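Local coordinates for putative uncharacterized protein (Chaetomium thermophilum, PDB 5T8V), which probably helps load cohesin onto chromatin as the Scc2/Nipped-B loader, of which this chain is the C-terminal, HEAT-repeat part, at residues T1130-A1133 with D1139-F1142; Q1058-Q1063 with M1070-L1075; E1146-I1151 with G1163-T1168; W1024-R1029 with P1065-M1070. All coordinates share one frame; numbering follows the deposited sequence.

Contact 1. Residues T1130-A1133 with D1139-F1142; sequences TRIA and DHAF
Ile1132 and Ala1133, in the last turn of helix 1115-1133, meet His1140 and Ala1141, in the first turn of helix 1139-1154. The five residues that join these helices contain no helix of their own, which makes the contact the turn end of a helical hairpin, the element from which a HEAT-repeat solenoid is built. The backbones come closest at two alanines: Ala1133 CA lies 4.4 Å from Ala1141 CA, a separation that small side chains permit.

One group of contacts is between a methyl and main-chain carbonyls. Ala1141 CB sits against two successive oxygens at the end of the first helix, 3.6 Å from Ile1132 O and 3.8 Å from Ala1133 O. These are van der Waals contacts, and no hydrogen bond links the two segments. Ala1133 and Ile1132 also pack on Ala1144, one turn further along the second helix, so the packing continues one turn beyond the connection.

The other group joins side chain to side chain. The two branches of Ile1132 divide the work: CG1, beside the backbone N (chi1 -65°), carries CD1 towards Phe1060 and Glu1068, whereas CG2, anti to the backbone N, turns to His1140. The imidazole is brought across by its own first torsion, with CG anti to the backbone N (chi1 -164°), and it also packs on Glu1068 and Leu1072 of helix 1065-1086. The Ile1132 methyl approaches the ring obliquely, with CG2 at 3.9 Å from both His1140 ND1 and His1140 CE1.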
loop_
_atom_site.group_PDB
_atom_site.type_symbol
_atom_site.label_atom_id
_atom_site.label_comp_id
_atom_site.label_asym_id
_atom_site.label_seq_id
_atom_site.Cartn_x
_atom_site.Cartn_y
_atom_site.Cartn_z
ATOM N N THR A 1130 -20.210 -38.407 26.915
ATOM C CA THR A 1130 -18.881 -38.486 26.316
ATOM C C THR A 1130 -18.915 -39.312 25.036
ATOM O O THR A 1130 -18.404 -38.884 23.995
ATOM C CB THR A 1130 -17.889 -39.086 27.317
ATOM O OG1 THR A 1130 -17.796 -38.242 28.473
ATOM C CG2 THR A 1130 -16.500 -39.235 26.692
ATOM N N ARG A 1131 -19.514 -40.504 25.096
ATOM C CA ARG A 1131 -19.618 -41.346 23.908
ATOM C C ARG A 1131 -20.227 -40.576 22.744
ATOM O O ARG A 1131 -19.683 -40.574 21.634
ATOM C CB ARG A 1131 -20.449 -42.592 24.216
ATOM C CG ARG A 1131 -20.638 -43.522 23.019
ATOM C CD ARG A 1131 -21.609 -44.648 23.326
ATOM N NE ARG A 1131 -22.909 -44.145 23.765
ATOM C CZ ARG A 1131 -23.818 -43.602 22.959
ATOM N NH1 ARG A 1131 -23.576 -43.478 21.659
ATOM N NH2 ARG A 1131 -24.972 -43.175 23.455
ATOM N N ILE A 1132 -21.363 -39.916 22.978
ATOM C CA ILE A 1132 -22.008 -39.164 21.904
ATOM C C ILE A 1132 -21.082 -38.068 21.393
ATOM O O ILE A 1132 -21.047 -37.773 20.191
ATOM C CB ILE A 1132 -23.355 -38.590 22.386
ATOM C CG1 ILE A 1132 -24.328 -39.729 22.705
ATOM C CG2 ILE A 1132 -23.959 -37.666 21.327
ATOM C CD1 ILE A 1132 -25.605 -39.281 23.389
ATOM N N ALA A 1133 -20.311 -37.451 22.292
ATOM C CA ALA A 1133 -19.474 -36.324 21.895
ATOM C C ALA A 1133 -18.281 -36.762 21.053
ATOM O O ALA A 1133 -17.818 -35.999 20.197
ATOM C CB ALA A 1133 -18.992 -35.570 23.134
ATOM N N ASP A 1139 -23.440 -32.101 14.057
ATOM C CA ASP A 1139 -23.993 -31.144 15.012
ATOM C C ASP A 1139 -24.437 -31.826 16.301
ATOM O O ASP A 1139 -24.330 -31.244 17.387
ATOM C CB ASP A 1139 -25.160 -30.391 14.375
ATOM C CG ASP A 1139 -24.708 -29.405 13.318
ATOM O OD1 ASP A 1139 -23.685 -28.722 13.541
ATOM O OD2 ASP A 1139 -25.373 -29.316 12.263
ATOM N N HIS A 1140 -24.953 -33.051 16.203
ATOM C CA HIS A 1140 -25.379 -33.775 17.397
ATOM C C HIS A 1140 -24.227 -33.914 18.387
ATOM O O HIS A 1140 -24.348 -33.560 19.572
ATOM C CB HIS A 1140 -25.920 -35.145 16.991
ATOM C CG HIS A 1140 -26.717 -35.821 18.058
ATOM N ND1 HIS A 1140 -26.517 -37.138 18.414
ATOM C CD2 HIS A 1140 -27.718 -35.366 18.847
ATOM C CE1 HIS A 1140 -27.360 -37.463 19.378
ATOM N NE2 HIS A 1140 -28.100 -36.406 19.659
ATOM N N ALA A 1141 -23.091 -34.424 17.911
ATOM C CA ALA A 1141 -21.894 -34.465 18.740
ATOM C C ALA A 1141 -21.587 -33.091 19.317
ATOM O O ALA A 1141 -21.165 -32.976 20.475
ATOM C CB ALA A 1141 -20.710 -34.983 17.923
ATOM N N PHE A 1142 -21.803 -32.030 18.529
ATOM C CA PHE A 1142 -21.561 -30.689 19.051
ATOM C C PHE A 1142 -22.480 -30.378 20.222
ATOM O O PHE A 1142 -22.088 -29.653 21.142
ATOM C CB PHE A 1142 -21.739 -29.621 17.979
ATOM C CG PHE A 1142 -21.679 -28.226 18.530
ATOM C CD1 PHE A 1142 -20.493 -27.722 19.040
ATOM C CD2 PHE A 1142 -22.810 -27.430 18.571
ATOM C CE1 PHE A 1142 -20.432 -26.445 19.564
ATOM C CE2 PHE A 1142 -22.755 -26.149 19.093
ATOM C CZ PHE A 1142 -21.563 -25.657 19.590
#

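Contact 2. Residues Q1058-Q1063 with M1070-L1075; sequences QVFDDQ and MVLRSL
Val1059 and Val1071 form the closest backbone pair, CA to CA 8.1 Å, where the segments 1058-1062 and 1070-1075 pass at an axis separation of 11.4 Å and a signed crossing angle of -130°, so these segments run roughly antiparallel but well splayed.

Val1071 is the hub, because its two methyls serve different partners. CG2, beside the backbone N, meets Val1059 CG1 at 3.9 Å, the two side chains running alongside in opposite senses. CG1, anti to the backbone N (chi1 -179°), reaches the far end of the Phe1060 ring, 3.7 Å from Phe1060 CZ and 4.1 Å from Phe1060 CE2, and comes in at a slant to the ring plane. The ring thus carries the contact across the gap between the helices. Leu1072 touches the same ring more loosely and from its edge, with CD2 near the plane and 4.4 Å from Phe1060 CE1.

Every touching residue is buried and the interface is wholly apolar. Further cover comes from Phe1125, whose ring meets that of Phe1060, and from Leu1033, on which Val1059 packs. Gln1063 leaves the first helix with a positive phi, and helix 1065-1086 follows in the chain. Such a pair of consecutive helices, sealed by aliphatic and aromatic residues, is the helical hairpin of HEAT-repeat solenoids.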
loop_
_atom_site.group_PDB
_atom_site.type_symbol
_atom_site.label_atom_id
_atom_site.label_comp_id
_atom_site.label_asym_id
_atom_site.label_seq_id
_atom_site.Cartn_x
_atom_site.Cartn_y
_atom_site.Cartn_z
ATOM N N GLN A 1058 -32.285 -45.801 29.420
ATOM C CA GLN A 1058 -32.822 -46.564 28.299
ATOM C C GLN A 1058 -32.552 -45.854 26.979
ATOM O O GLN A 1058 -32.161 -46.486 25.991
ATOM C CB GLN A 1058 -34.322 -46.786 28.493
ATOM C CG GLN A 1058 -34.943 -47.773 27.512
ATOM C CD GLN A 1058 -34.348 -49.168 27.610
ATOM O OE1 GLN A 1058 -34.178 -49.850 26.600
ATOM N NE2 GLN A 1058 -34.036 -49.604 28.826
ATOM N N VAL A 1059 -32.749 -44.535 26.948
ATOM C CA VAL A 1059 -32.490 -43.756 25.739
ATOM C C VAL A 1059 -31.041 -43.930 25.305
ATOM O O VAL A 1059 -30.752 -44.326 24.168
ATOM C CB VAL A 1059 -32.831 -42.275 25.976
ATOM C CG1 VAL A 1059 -32.203 -41.381 24.911
ATOM C CG2 VAL A 1059 -34.336 -42.077 25.999
ATOM N N PHE A 1060 -30.104 -43.629 26.208
ATOM C CA PHE A 1060 -28.692 -43.714 25.855
ATOM C C PHE A 1060 -28.296 -45.129 25.455
ATOM O O PHE A 1060 -27.428 -45.309 24.593
ATOM C CB PHE A 1060 -27.833 -43.225 27.021
ATOM C CG PHE A 1060 -27.951 -41.748 27.282
ATOM C CD1 PHE A 1060 -27.755 -40.833 26.262
ATOM C CD2 PHE A 1060 -28.268 -41.278 28.546
ATOM C CE1 PHE A 1060 -27.865 -39.476 26.499
ATOM C CE2 PHE A 1060 -28.382 -39.923 28.788
ATOM C CZ PHE A 1060 -28.179 -39.021 27.764
ATOM N N ASP A 1061 -28.920 -46.144 26.058
ATOM C CA ASP A 1061 -28.618 -47.521 25.680
ATOM C C ASP A 1061 -29.107 -47.826 24.270
ATOM O O ASP A 1061 -28.401 -48.473 23.488
ATOM C CB ASP A 1061 -29.242 -48.493 26.684
ATOM C CG ASP A 1061 -28.530 -48.490 28.023
ATOM O OD1 ASP A 1061 -27.343 -48.105 28.069
ATOM O OD2 ASP A 1061 -29.157 -48.881 29.031
ATOM N N ASP A 1062 -30.313 -47.368 23.925
ATOM C CA ASP A 1062 -30.858 -47.634 22.598
ATOM C C ASP A 1062 -30.058 -46.954 21.494
ATOM O O ASP A 1062 -30.161 -47.363 20.332
ATOM C CB ASP A 1062 -32.318 -47.183 22.536
ATOM C CG ASP A 1062 -33.219 -48.005 23.436
ATOM O OD1 ASP A 1062 -32.695 -48.663 24.360
ATOM O OD2 ASP A 1062 -34.452 -47.991 23.225
ATOM N N GLN A 1063 -29.268 -45.931 21.825
ATOM C CA GLN A 1063 -28.434 -45.233 20.846
ATOM C C GLN A 1063 -29.273 -44.680 19.693
ATOM O O GLN A 1063 -28.881 -44.752 18.527
ATOM C CB GLN A 1063 -27.323 -46.145 20.318
ATOM C CG GLN A 1063 -26.189 -46.379 21.303
ATOM C CD GLN A 1063 -25.044 -47.164 20.694
ATOM O OE1 GLN A 1063 -25.231 -47.915 19.737
ATOM N NE2 GLN A 1063 -23.848 -46.988 21.241
ATOM N N MET A 1070 -33.470 -35.313 22.592
ATOM C CA MET A 1070 -34.482 -34.857 23.544
ATOM C C MET A 1070 -33.935 -34.798 24.968
ATOM O O MET A 1070 -34.345 -33.934 25.752
ATOM C CB MET A 1070 -35.704 -35.772 23.486
ATOM C CG MET A 1070 -36.433 -35.771 22.143
ATOM S SD MET A 1070 -37.184 -34.184 21.730
ATOM C CE MET A 1070 -35.889 -33.404 20.765
ATOM N N VAL A 1071 -33.018 -35.698 25.321
ATOM C CA VAL A 1071 -32.426 -35.687 26.657
ATOM C C VAL A 1071 -31.297 -34.664 26.738
ATOM O O VAL A 1071 -31.199 -33.894 27.704
ATOM C CB VAL A 1071 -31.931 -37.100 27.023
ATOM C CG1 VAL A 1071 -31.333 -37.121 28.427
ATOM C CG2 VAL A 1071 -33.065 -38.115 26.907
ATOM N N LEU A 1072 -30.426 -34.644 25.725
ATOM C CA LEU A 1072 -29.272 -33.751 25.762
ATOM C C LEU A 1072 -29.701 -32.291 25.820
ATOM O O LEU A 1072 -29.057 -31.478 26.490
ATOM C CB LEU A 1072 -28.379 -33.993 24.545
ATOM C CG LEU A 1072 -27.603 -35.312 24.522
ATOM C CD1 LEU A 1072 -26.913 -35.493 23.180
ATOM C CD2 LEU A 1072 -26.590 -35.371 25.657
ATOM N N ARG A 1073 -30.779 -31.933 25.121
ATOM C CA ARG A 1073 -31.237 -30.547 25.146
ATOM C C ARG A 1073 -31.744 -30.165 26.530
ATOM O O ARG A 1073 -31.468 -29.061 27.018
ATOM C CB ARG A 1073 -32.317 -30.335 24.087
ATOM C CG ARG A 1073 -31.773 -30.342 22.667
ATOM C CD ARG A 1073 -32.873 -30.247 21.626
ATOM N NE ARG A 1073 -32.328 -30.072 20.280
ATOM C CZ ARG A 1073 -33.056 -30.060 19.169
ATOM N NH1 ARG A 1073 -34.373 -30.219 19.225
ATOM N NH2 ARG A 1073 -32.466 -29.893 17.993
ATOM N N SER A 1074 -32.477 -31.069 27.182
ATOM C CA SER A 1074 -32.926 -30.817 28.547
ATOM C C SER A 1074 -31.738 -30.611 29.477
ATOM O O SER A 1074 -31.663 -29.605 30.197
ATOM C CB SER A 1074 -33.795 -31.975 29.034
ATOM O OG SER A 1074 -34.300 -31.719 30.332
ATOM N N LEU A 1075 -30.790 -31.555 29.474
ATOM C CA LEU A 1075 -29.606 -31.396 30.313
ATOM C C LEU A 1075 -28.866 -30.103 29.995
ATOM O O LEU A 1075 -28.310 -29.466 30.898
ATOM C CB LEU A 1075 -28.672 -32.596 30.139
ATOM C CG LEU A 1075 -29.262 -33.979 30.434
ATOM C CD1 LEU A 1075 -28.187 -35.045 30.301
ATOM C CD2 LEU A 1075 -29.901 -34.034 31.816
#

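Contact 3. Residues E1146-I1151 with G1163-T1168; sequences EVLASI and GVTFIT
Phe1166 points its ring edge-first at the backbone of helix 1139-1154, where Leu1148 and Ala1149 are joined. The peptide atoms lie in the plane of the ring, off its leading corner: Phe1166 CZ is 3.6 Å from Leu1148 C and 3.5 Å from Ala1149 N. The ring therefore presents neither face to this peptide. Its CG is anti to the carbonyl carbon (chi1 -81°), which directs CZ outward, between the side chains of the opposing pair. Leu1148 CB stands 3.9 Å from Phe1166 CZ, and Ala1149 CB is 4.2 Å from the same atom.

The helix segments 1146-1151 and 1163-1168 cross at -133° with their axes 11.7 Å apart, a wide, roughly antiparallel pairing of consecutive long and short helices in the HEAT-repeat solenoid. An aromatic side chain is long enough to bridge that separation where the alanine provides little bulk.

A lesser contact is made towards the start of the short helix, where Leu1148 CD2 meets Thr1165 CG2 at 4.4 Å. Both residues also pack on Thr1130, so helix 1115-1133 borders this side. The Phe1166 side chain also packs on Ala1181 and Glu1184 of helix 1175-1191.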
loop_
_atom_site.group_PDB
_atom_site.type_symbol
_atom_site.label_atom_id
_atom_site.label_comp_id
_atom_site.label_asym_id
_atom_site.label_seq_id
_atom_site.Cartn_x
_atom_site.Cartn_y
_atom_site.Cartn_z
ATOM N N GLU A 1146 -21.275 -29.658 23.898
ATOM C CA GLU A 1146 -21.799 -28.424 24.469
ATOM C C GLU A 1146 -22.327 -28.660 25.876
ATOM O O GLU A 1146 -22.331 -27.736 26.699
ATOM C CB GLU A 1146 -22.893 -27.853 23.569
ATOM C CG GLU A 1146 -23.257 -26.411 23.867
ATOM C CD GLU A 1146 -24.192 -25.825 22.828
ATOM O OE1 GLU A 1146 -24.497 -26.527 21.841
ATOM O OE2 GLU A 1146 -24.622 -24.665 22.998
ATOM N N VAL A 1147 -22.772 -29.882 26.168
ATOM C CA VAL A 1147 -23.126 -30.239 27.540
ATOM C C VAL A 1147 -21.874 -30.473 28.377
ATOM O O VAL A 1147 -21.778 -29.999 29.516
ATOM C CB VAL A 1147 -24.051 -31.469 27.539
ATOM C CG1 VAL A 1147 -24.230 -32.027 28.952
ATOM C CG2 VAL A 1147 -25.402 -31.106 26.945
ATOM N N LEU A 1148 -20.894 -31.203 27.833
ATOM C CA LEU A 1148 -19.683 -31.491 28.601
ATOM C C LEU A 1148 -18.914 -30.220 28.928
ATOM O O LEU A 1148 -18.316 -30.109 30.003
ATOM C CB LEU A 1148 -18.785 -32.466 27.842
ATOM C CG LEU A 1148 -18.864 -33.903 28.354
ATOM C CD1 LEU A 1148 -20.278 -34.410 28.206
ATOM C CD2 LEU A 1148 -17.894 -34.798 27.600
ATOM N N ALA A 1149 -18.903 -29.254 28.007
ATOM C CA ALA A 1149 -18.222 -27.994 28.277
ATOM C C ALA A 1149 -18.815 -27.314 29.499
ATOM O O ALA A 1149 -18.082 -26.795 30.346
ATOM C CB ALA A 1149 -18.303 -27.080 27.055
ATOM N N SER A 1150 -20.144 -27.317 29.616
ATOM C CA SER A 1150 -20.784 -26.767 30.805
ATOM C C SER A 1150 -20.421 -27.581 32.041
ATOM O O SER A 1150 -20.002 -27.027 33.067
ATOM C CB SER A 1150 -22.301 -26.729 30.607
ATOM O OG SER A 1150 -22.957 -26.236 31.761
ATOM N N ILE A 1151 -20.573 -28.907 31.958
ATOM C CA ILE A 1151 -20.226 -29.780 33.078
ATOM C C ILE A 1151 -18.833 -29.455 33.596
ATOM O O ILE A 1151 -18.583 -29.470 34.807
ATOM C CB ILE A 1151 -20.342 -31.258 32.652
ATOM C CG1 ILE A 1151 -21.814 -31.630 32.441
ATOM C CG2 ILE A 1151 -19.689 -32.182 33.692
ATOM C CD1 ILE A 1151 -22.030 -33.012 31.857
ATOM N N GLY A 1163 -10.131 -34.099 30.713
ATOM C CA GLY A 1163 -9.026 -33.530 29.963
ATOM C C GLY A 1163 -8.790 -34.142 28.596
ATOM O O GLY A 1163 -8.875 -33.451 27.576
ATOM N N VAL A 1164 -8.490 -35.443 28.564
ATOM C CA VAL A 1164 -8.129 -36.100 27.310
ATOM C C VAL A 1164 -9.232 -35.933 26.275
ATOM O O VAL A 1164 -8.961 -35.801 25.076
ATOM C CB VAL A 1164 -7.810 -37.585 27.562
ATOM C CG1 VAL A 1164 -7.644 -38.342 26.244
ATOM C CG2 VAL A 1164 -6.550 -37.717 28.406
ATOM N N THR A 1165 -10.491 -35.934 26.714
ATOM C CA THR A 1165 -11.596 -35.818 25.769
ATOM C C THR A 1165 -11.561 -34.474 25.051
ATOM O O THR A 1165 -11.683 -34.414 23.823
ATOM C CB THR A 1165 -12.933 -36.013 26.490
ATOM O OG1 THR A 1165 -13.011 -37.352 26.996
ATOM C CG2 THR A 1165 -14.110 -35.771 25.538
ATOM N N PHE A 1166 -11.398 -33.380 25.798
ATOM C CA PHE A 1166 -11.376 -32.062 25.170
ATOM C C PHE A 1166 -10.096 -31.850 24.370
ATOM O O PHE A 1166 -10.127 -31.250 23.289
ATOM C CB PHE A 1166 -11.537 -30.967 26.223
ATOM C CG PHE A 1166 -12.962 -30.736 26.641
ATOM C CD1 PHE A 1166 -13.892 -30.247 25.739
ATOM C CD2 PHE A 1166 -13.368 -30.999 27.932
ATOM C CE1 PHE A 1166 -15.205 -30.031 26.122
ATOM C CE2 PHE A 1166 -14.679 -30.784 28.322
ATOM C CZ PHE A 1166 -15.598 -30.300 27.416
ATOM N N ILE A 1167 -8.963 -32.329 24.886
ATOM C CA ILE A 1167 -7.727 -32.291 24.109
ATOM C C ILE A 1167 -7.929 -32.993 22.772
ATOM O O ILE A 1167 -7.396 -32.566 21.740
ATOM C CB ILE A 1167 -6.571 -32.919 24.910
ATOM C CG1 ILE A 1167 -6.313 -32.115 26.188
ATOM C CG2 ILE A 1167 -5.302 -32.980 24.065
ATOM C CD1 ILE A 1167 -5.334 -32.768 27.145
ATOM N N THR A 1168 -8.709 -34.076 22.769
ATOM C CA THR A 1168 -8.949 -34.824 21.539
ATOM C C THR A 1168 -9.906 -34.078 20.616
ATOM O O THR A 1168 -9.672 -33.994 19.405
ATOM C CB THR A 1168 -9.504 -36.209 21.874
ATOM O OG1 THR A 1168 -8.637 -36.862 22.809
ATOM C CG2 THR A 1168 -9.614 -37.062 20.624
#

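Contact 4. Residues W1024-R1029 with P1065-M1070; sequences WPLDVR and PILETM
Leu1067 has more surface buried here than any other residue, and one of its methyls, CD2, does most of the touching: it meets both Leu1026 and Arg1029. CG lies between the backbone N and the carbonyl carbon (chi1 46°), and from there CD2 projects towards the first turn of helix 1026-1042.

Leu1026 crosses Leu1067 at a slant, its CD1 modelled 3.3 Å from Leu1067 CD2; at this resolution the spacing indicates contact and no more. Its other methyl, CD2, reaches Ile1066 CG2 at 4.4 Å, at the exposed margin of the interface.

Arg1029 wraps round the same leucine methyl. Its CB is 4.0 Å from Leu1067 CD2, and a bend at chi3 (67°) folds the chain so that the guanidinium lies flat over that methyl: Leu1067 CD2 sits 4.1 Å above the centre of the plane. Polar partners help to hold the group in this pose, NE bonding to Ala1020 O and NH2 forming a salt bridge with Asp1062 OD2. These partners probably balance the buried charge, while an apolar methyl covers one face.

Helix 1026-1042 thus leans on helix 1065-1086, with the end of helix 1050-1062 tied to helix 1026-1042 through the Asp1062-Arg1029 salt bridge. Val1028 packs on Ile970 and Phe973 of helix 969-986, while Glu1068 and Thr1069 contact helix 1139-1154.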
loop_
_atom_site.group_PDB
_atom_site.type_symbol
_atom_site.label_atom_id
_atom_site.label_comp_id
_atom_site.label_asym_id
_atom_site.label_seq_id
_atom_site.Cartn_x
_atom_site.Cartn_y
_atom_site.Cartn_z
ATOM N N TRP A 1024 -43.232 -48.615 23.009
ATOM C CA TRP A 1024 -44.036 -47.689 22.228
ATOM C C TRP A 1024 -43.330 -47.334 20.927
ATOM O O TRP A 1024 -42.113 -47.498 20.802
ATOM C CB TRP A 1024 -44.299 -46.421 23.036
ATOM C CG TRP A 1024 -45.039 -46.671 24.312
ATOM C CD1 TRP A 1024 -44.497 -46.928 25.537
ATOM C CD2 TRP A 1024 -46.461 -46.689 24.489
ATOM N NE1 TRP A 1024 -45.494 -47.104 26.466
ATOM C CE2 TRP A 1024 -46.708 -46.963 25.848
ATOM C CE3 TRP A 1024 -47.548 -46.501 23.630
ATOM C CZ2 TRP A 1024 -47.996 -47.053 26.368
ATOM C CZ3 TRP A 1024 -48.826 -46.590 24.148
ATOM C CH2 TRP A 1024 -49.040 -46.864 25.504
ATOM N N PRO A 1025 -44.070 -46.843 19.928
ATOM C CA PRO A 1025 -43.418 -46.404 18.687
ATOM C C PRO A 1025 -42.569 -45.162 18.902
ATOM O O PRO A 1025 -42.547 -44.601 20.002
ATOM C CB PRO A 1025 -44.597 -46.130 17.744
ATOM C CG PRO A 1025 -45.743 -45.845 18.644
ATOM C CD PRO A 1025 -45.535 -46.695 19.863
ATOM N N LEU A 1026 -41.868 -44.721 17.858
ATOM C CA LEU A 1026 -40.967 -43.585 18.002
ATOM C C LEU A 1026 -41.732 -42.268 18.064
ATOM O O LEU A 1026 -41.364 -41.369 18.831
ATOM C CB LEU A 1026 -39.964 -43.571 16.847
ATOM C CG LEU A 1026 -38.598 -42.934 17.117
ATOM C CD1 LEU A 1026 -37.851 -43.676 18.215
ATOM C CD2 LEU A 1026 -37.769 -42.911 15.842
ATOM N N ASP A 1027 -42.802 -42.140 17.274
ATOM C CA ASP A 1027 -43.612 -40.926 17.300
ATOM C C ASP A 1027 -44.218 -40.669 18.673
ATOM O O ASP A 1027 -44.660 -39.546 18.942
ATOM C CB ASP A 1027 -44.724 -41.013 16.254
ATOM C CG ASP A 1027 -44.195 -40.996 14.833
ATOM O OD1 ASP A 1027 -43.070 -40.494 14.619
ATOM O OD2 ASP A 1027 -44.908 -41.482 13.928
ATOM N N VAL A 1028 -44.256 -41.676 19.539
ATOM C CA VAL A 1028 -44.753 -41.526 20.903
ATOM C C VAL A 1028 -43.611 -41.318 21.887
ATOM O O VAL A 1028 -43.676 -40.443 22.751
ATOM C CB VAL A 1028 -45.611 -42.751 21.290
ATOM C CG1 VAL A 1028 -46.011 -42.697 22.762
ATOM C CG2 VAL A 1028 -46.848 -42.824 20.408
ATOM N N ARG A 1029 -42.551 -42.121 21.771
ATOM C CA ARG A 1029 -41.415 -41.977 22.674
ATOM C C ARG A 1029 -40.774 -40.603 22.551
ATOM O O ARG A 1029 -40.240 -40.081 23.536
ATOM C CB ARG A 1029 -40.378 -43.065 22.393
ATOM C CG ARG A 1029 -40.828 -44.472 22.748
ATOM C CD ARG A 1029 -39.735 -45.482 22.447
ATOM N NE ARG A 1029 -38.578 -45.315 23.324
ATOM C CZ ARG A 1029 -37.403 -45.908 23.141
ATOM N NH1 ARG A 1029 -37.213 -46.712 22.102
ATOM N NH2 ARG A 1029 -36.411 -45.694 23.994
ATOM N N PRO A 1065 -30.671 -41.429 17.866
ATOM C CA PRO A 1065 -30.229 -40.018 17.887
ATOM C C PRO A 1065 -31.291 -39.016 18.322
ATOM O O PRO A 1065 -30.993 -38.124 19.125
ATOM C CB PRO A 1065 -29.786 -39.780 16.435
ATOM C CG PRO A 1065 -29.436 -41.125 15.922
ATOM C CD PRO A 1065 -30.401 -42.064 16.564
ATOM N N ILE A 1066 -32.516 -39.111 17.802
ATOM C CA ILE A 1066 -33.488 -38.035 18.006
ATOM C C ILE A 1066 -33.911 -37.958 19.471
ATOM O O ILE A 1066 -33.898 -36.882 20.086
ATOM C CB ILE A 1066 -34.698 -38.213 17.065
ATOM C CG1 ILE A 1066 -35.710 -37.077 17.254
ATOM C CG2 ILE A 1066 -35.385 -39.563 17.269
ATOM C CD1 ILE A 1066 -35.186 -35.713 16.859
ATOM N N LEU A 1067 -34.290 -39.087 20.056
ATOM C CA LEU A 1067 -34.799 -39.055 21.419
ATOM C C LEU A 1067 -33.692 -39.043 22.466
ATOM O O LEU A 1067 -33.995 -38.927 23.658
ATOM C CB LEU A 1067 -35.760 -40.224 21.658
ATOM C CG LEU A 1067 -35.393 -41.636 21.194
ATOM C CD1 LEU A 1067 -34.484 -42.301 22.192
ATOM C CD2 LEU A 1067 -36.655 -42.452 20.990
ATOM N N GLU A 1068 -32.425 -39.144 22.060
ATOM C CA GLU A 1068 -31.330 -38.770 22.945
ATOM C C GLU A 1068 -30.938 -37.310 22.772
ATOM O O GLU A 1068 -30.350 -36.724 23.690
ATOM C CB GLU A 1068 -30.114 -39.682 22.727
ATOM C CG GLU A 1068 -29.319 -39.441 21.458
ATOM C CD GLU A 1068 -28.245 -40.498 21.242
ATOM O OE1 GLU A 1068 -28.137 -41.418 22.081
ATOM O OE2 GLU A 1068 -27.510 -40.413 20.236
ATOM N N THR A 1069 -31.261 -36.709 21.623
ATOM C CA THR A 1069 -31.273 -35.253 21.531
ATOM C C THR A 1069 -32.303 -34.669 22.487
ATOM O O THR A 1069 -32.052 -33.646 23.137
ATOM C CB THR A 1069 -31.569 -34.809 20.096
ATOM O OG1 THR A 1069 -30.571 -35.329 19.211
ATOM C CG2 THR A 1069 -31.601 -33.287 19.986
ATOM N N MET A 1070 -33.470 -35.313 22.592
ATOM C CA MET A 1070 -34.482 -34.857 23.544
ATOM C C MET A 1070 -33.935 -34.798 24.968
ATOM O O MET A 1070 -34.345 -33.934 25.752
ATOM C CB MET A 1070 -35.704 -35.772 23.486
ATOM C CG MET A 1070 -36.433 -35.771 22.143
ATOM S SD MET A 1070 -37.184 -34.184 21.730
ATOM C CE MET A 1070 -35.889 -33.404 20.765
#

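In the fold
Along the chain, contacts 4 and 2 interlock: their segments alternate, their centres are about 9 Å apart, and both use helix 1065-1086, with Met1070 in common. Contact 1 follows, then contact 3, these two sharing helix 1139-1154 with centres about 10 Å apart. Contacts 1 and 2 touch directly, at a centre spacing of about 11 Å, whereas the centres of contacts 3 and 4 lie about 25 Å apart with no touch. Neighbouring interfaces are therefore joined through shared helices (contacts 2 and 4, 1 and 3) or direct side-chain packing (contacts 1 and 2), forming a linked series of helix-helix interfaces over this part of the HEAT-repeat array. All four lie on the same side of the chain's centre.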